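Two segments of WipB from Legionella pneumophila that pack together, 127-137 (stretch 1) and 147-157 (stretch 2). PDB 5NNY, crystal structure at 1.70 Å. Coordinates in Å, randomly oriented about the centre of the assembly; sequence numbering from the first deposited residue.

Stretch 1 (127-137) SNHGIEFVEAC
Stretch 2 (147-157) LVAKRLGNIQH

Stretch 1 is a helix from Asn128 through Cys137 that continues later in the chain. Ser127 is its N-cap: with chi1 at 65° (p), its OG accepts from Gly130 N at 3.1 Å. Stretch 2 runs antiparallel along one side of this helix. It enters extended at Leu147 (-91/110) and Val148 (-144/152), and Ala149 (-155/74) turns the chain into a weakly bonded helical turn about 150-153. It leaves through Ile155 (phi/psi -115/4) to extended Gln156 (-159/155). The CA-CA register is His129 to Gln156 at 7.4 Å, Glu132 to Leu152 at 6.1 Å and Ala136 to Leu147 at 4.8 Å, so the segments converge toward Ala136. Together they bury 627 Å².

Gln156 is the polar centre. Its chi1 is p (59°) and chi2 t (-162°), which carries the amide to the start of the helix. NE2 donates to Asn128 O at 3.1 Å and to Glu132 OE1 at 2.9 Å, using both of its hydrogens. Gln156 OE1 accepts from Asn128 ND2 at 3.1 Å; Asn128 is p (40°), with chi2 at -65°. Gln156 CD lies over one face of the His129 ring, which is m (-72°) with chi2 at -87°. At the ring edge, His129 CE1 is 3.5 Å from His157 O.

Glu132 points toward stretch 2 and is extended, t (172°) and t (169°), with chi3 at -5°. This reach brings OE1 to Gln156 and leaves CG packed 3.5 Å from Ala149 CB. Water 1 donates to Glu132 OE1 at 2.9 Å and to Gln156 O at 3.1 Å, a second link between these two residues.

Leu152 is m (-67°) and t (179°). Its CD1 lies against the helix, 3.7 Å from Glu132 CA and 4.2 Å from Ile131 CG2. Ile131 has chi1 between wells at -131°. Glu135 is also extended, t (-168°) and t (-172°), but chi3 is 84°. Its OE2 is 3.4 Å from Leu152 CD1 and is hydrogen-bonded elsewhere in the structure. Its OE1 meets stretch 2 through water: water 3 donates to Glu135 OE1 at 2.5 Å and accepts from Leu152 N at 3.1 Å, while water 4 links Glu135 OE1 (3.0 Å) to Val148 O (2.6 Å).

At the close end Ala136 points toward stretch 2, and its CB is 3.7 Å from Val148 O. Its CA makes a CA-H...O contact with Val148 O at 3.6 Å. Leu147, m (-61°) and t (169°), places CD2 3.5 Å from Ala136 O and 4.1 Å from Cys137 SG.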

# COMPACT_ATOMS: atom_id res chain seq x y z
N SER A 127 -3.88 3.91 -0.13
CA SER A 127 -3.92 4.52 -1.45
C SER A 127 -5.06 3.90 -2.24
O SER A 127 -5.62 2.87 -1.87
CB SER A 127 -2.59 4.35 -2.22
OG SER A 127 -2.30 2.98 -2.54
N ASN A 128 -5.39 4.56 -3.36
CA ASN A 128 -6.41 4.03 -4.25
C ASN A 128 -5.98 2.69 -4.84
O ASN A 128 -6.80 1.78 -4.98
CB ASN A 128 -6.73 5.04 -5.37
CG ASN A 128 -5.49 5.76 -5.91
OD1 ASN A 128 -4.84 6.53 -5.19
ND2 ASN A 128 -5.20 5.56 -7.19
N HIS A 129 -4.68 2.53 -5.14
CA HIS A 129 -4.20 1.25 -5.67
C HIS A 129 -4.29 0.16 -4.61
O HIS A 129 -4.83 -0.93 -4.85
CB HIS A 129 -2.75 1.39 -6.17
CG HIS A 129 -2.61 2.17 -7.44
ND1 HIS A 129 -2.73 1.59 -8.69
CD2 HIS A 129 -2.33 3.48 -7.66
CE1 HIS A 129 -2.54 2.52 -9.62
NE2 HIS A 129 -2.30 3.67 -9.02
N GLY A 130 -3.79 0.44 -3.43
CA GLY A 130 -3.84 -0.51 -2.36
C GLY A 130 -5.23 -0.90 -1.90
O GLY A 130 -5.52 -2.00 -1.57
N ILE A 131 -6.15 0.04 -2.01
CA ILE A 131 -7.51 -0.21 -1.64
C ILE A 131 -8.19 -1.27 -2.57
O ILE A 131 -9.08 -1.91 -2.18
CB ILE A 131 -8.26 1.13 -1.54
CG1 ILE A 131 -9.02 1.23 -0.26
CG2 ILE A 131 -9.17 1.33 -2.70
CD1 ILE A 131 -9.38 2.63 0.07
N GLU A 132 -7.76 -1.38 -3.81
CA GLU A 132 -8.29 -2.39 -4.67
C GLU A 132 -7.85 -3.79 -4.15
O GLU A 132 -8.61 -4.70 -4.17
CB GLU A 132 -7.83 -2.17 -6.09
CG GLU A 132 -8.18 -3.30 -6.99
CD GLU A 132 -7.98 -3.00 -8.48
OE1 GLU A 132 -7.65 -1.90 -8.85
OE2 GLU A 132 -8.13 -3.92 -9.26
N PHE A 133 -6.61 -3.90 -3.70
CA PHE A 133 -6.18 -5.17 -3.11
C PHE A 133 -6.97 -5.49 -1.84
O PHE A 133 -7.40 -6.63 -1.63
CB PHE A 133 -4.67 -5.13 -2.83
CG PHE A 133 -4.11 -6.42 -2.28
CD1 PHE A 133 -4.01 -7.54 -3.09
CD2 PHE A 133 -3.74 -6.51 -0.94
CE1 PHE A 133 -3.49 -8.73 -2.59
CE2 PHE A 133 -3.21 -7.69 -0.43
CZ PHE A 133 -3.10 -8.81 -1.26
N VAL A 134 -7.18 -4.47 -0.99
CA VAL A 134 -7.98 -4.63 0.22
C VAL A 134 -9.36 -5.17 -0.14
O VAL A 134 -9.87 -6.12 0.47
CB VAL A 134 -8.08 -3.29 0.97
CG1 VAL A 134 -9.18 -3.38 2.02
CG2 VAL A 134 -6.73 -2.92 1.57
N GLU A 135 -10.02 -4.52 -1.09
CA GLU A 135 -11.39 -4.89 -1.43
C GLU A 135 -11.46 -6.30 -1.98
O GLU A 135 -12.32 -7.08 -1.59
CB GLU A 135 -11.97 -3.89 -2.44
CG GLU A 135 -13.49 -4.03 -2.63
CD GLU A 135 -14.01 -3.17 -3.76
OE1 GLU A 135 -13.93 -3.62 -4.93
OE2 GLU A 135 -14.46 -2.04 -3.48
N ALA A 136 -10.55 -6.62 -2.91
CA ALA A 136 -10.47 -7.97 -3.45
C ALA A 136 -10.34 -9.01 -2.35
O ALA A 136 -11.02 -10.04 -2.38
CB ALA A 136 -9.28 -8.07 -4.41
N CYS A 137 -9.47 -8.75 -1.37
CA CYS A 137 -9.27 -9.73 -0.31
C CYS A 137 -10.45 -9.79 0.63
O CYS A 137 -10.87 -10.89 1.04
CB CYS A 137 -7.99 -9.41 0.46
SG CYS A 137 -6.49 -9.71 -0.50
N LEU A 147 -10.30 -13.46 -6.15
CA LEU A 147 -9.86 -12.09 -5.89
C LEU A 147 -10.22 -11.25 -7.11
O LEU A 147 -9.61 -11.41 -8.17
CB LEU A 147 -8.36 -12.04 -5.62
CG LEU A 147 -7.84 -12.83 -4.43
CD1 LEU A 147 -6.31 -12.90 -4.45
CD2 LEU A 147 -8.32 -12.19 -3.13
N VAL A 148 -11.21 -10.36 -6.96
CA VAL A 148 -11.64 -9.55 -8.10
C VAL A 148 -12.02 -8.17 -7.57
O VAL A 148 -12.44 -8.01 -6.42
CB VAL A 148 -12.83 -10.17 -8.88
CG1 VAL A 148 -12.39 -11.34 -9.78
CG2 VAL A 148 -13.94 -10.60 -7.94
N ALA A 149 -11.89 -7.18 -8.44
CA ALA A 149 -12.29 -5.83 -8.11
C ALA A 149 -12.60 -5.09 -9.39
O ALA A 149 -11.81 -4.26 -9.84
CB ALA A 149 -11.20 -5.12 -7.30
N LYS A 150 -13.74 -5.41 -10.01
CA LYS A 150 -13.99 -4.95 -11.37
C LYS A 150 -14.19 -3.44 -11.45
O LYS A 150 -13.63 -2.79 -12.34
CB LYS A 150 -15.19 -5.69 -11.96
CG LYS A 150 -15.33 -5.50 -13.45
CD LYS A 150 -16.41 -6.42 -14.01
CE LYS A 150 -17.76 -6.19 -13.33
NZ LYS A 150 -18.16 -4.74 -13.36
N ARG A 151 -14.96 -2.87 -10.52
CA ARG A 151 -15.26 -1.44 -10.60
C ARG A 151 -14.03 -0.59 -10.27
O ARG A 151 -13.73 0.39 -10.96
CB ARG A 151 -16.43 -1.07 -9.67
CG ARG A 151 -17.69 -1.95 -9.81
CD ARG A 151 -19.00 -1.15 -9.98
NE ARG A 151 -19.46 -0.42 -8.79
CZ ARG A 151 -20.34 -0.88 -7.90
NH1 ARG A 151 -20.70 -0.11 -6.87
NH2 ARG A 151 -20.86 -2.10 -8.01
N LEU A 152 -13.28 -0.97 -9.22
CA LEU A 152 -12.04 -0.26 -8.93
C LEU A 152 -11.03 -0.41 -10.06
O LEU A 152 -10.27 0.52 -10.35
CB LEU A 152 -11.45 -0.77 -7.62
CG LEU A 152 -12.31 -0.40 -6.42
CD1 LEU A 152 -11.66 -0.94 -5.15
CD2 LEU A 152 -12.48 1.14 -6.35
N GLY A 153 -11.00 -1.57 -10.72
CA GLY A 153 -10.09 -1.76 -11.84
C GLY A 153 -10.40 -0.88 -13.03
O GLY A 153 -9.54 -0.72 -13.91
N ASN A 154 -11.62 -0.34 -13.10
CA ASN A 154 -12.01 0.57 -14.18
C ASN A 154 -11.34 1.93 -14.06
O ASN A 154 -11.36 2.70 -15.03
CB ASN A 154 -13.52 0.80 -14.18
CG ASN A 154 -14.30 -0.38 -14.69
OD1 ASN A 154 -13.77 -1.26 -15.38
ND2 ASN A 154 -15.60 -0.41 -14.38
N ILE A 155 -10.78 2.28 -12.91
CA ILE A 155 -10.29 3.65 -12.70
C ILE A 155 -8.79 3.72 -12.53
O ILE A 155 -8.26 4.80 -12.24
CB ILE A 155 -10.99 4.34 -11.52
CG1 ILE A 155 -10.68 3.62 -10.21
CG2 ILE A 155 -12.47 4.42 -11.79
CD1 ILE A 155 -11.39 4.19 -9.01
N GLN A 156 -8.09 2.59 -12.64
CA GLN A 156 -6.65 2.62 -12.50
C GLN A 156 -6.10 1.38 -13.17
O GLN A 156 -6.78 0.36 -13.30
CB GLN A 156 -6.24 2.70 -11.02
CG GLN A 156 -6.76 1.53 -10.21
CD GLN A 156 -6.75 1.80 -8.71
OE1 GLN A 156 -6.53 2.93 -8.26
NE2 GLN A 156 -6.98 0.75 -7.92
N HIS A 157 -4.85 1.47 -13.59
CA HIS A 157 -4.18 0.34 -14.20
C HIS A 157 -3.45 -0.42 -13.11
O HIS A 157 -2.76 0.18 -12.28
CB HIS A 157 -3.26 0.79 -15.33
CG HIS A 157 -3.99 1.11 -16.59
ND1 HIS A 157 -3.46 1.91 -17.59
CD2 HIS A 157 -5.23 0.75 -17.01
CE1 HIS A 157 -4.34 2.02 -18.57
NE2 HIS A 157 -5.42 1.32 -18.25
O HOH W 1 -6.64 -2.14 -11.52
O HOH W 2 -9.36 -5.42 -11.45
O HOH W 3 -14.35 -3.09 -7.29
O HOH W 4 -14.12 -6.62 -4.99
O HOH W 5 -12.65 -10.70 -4.43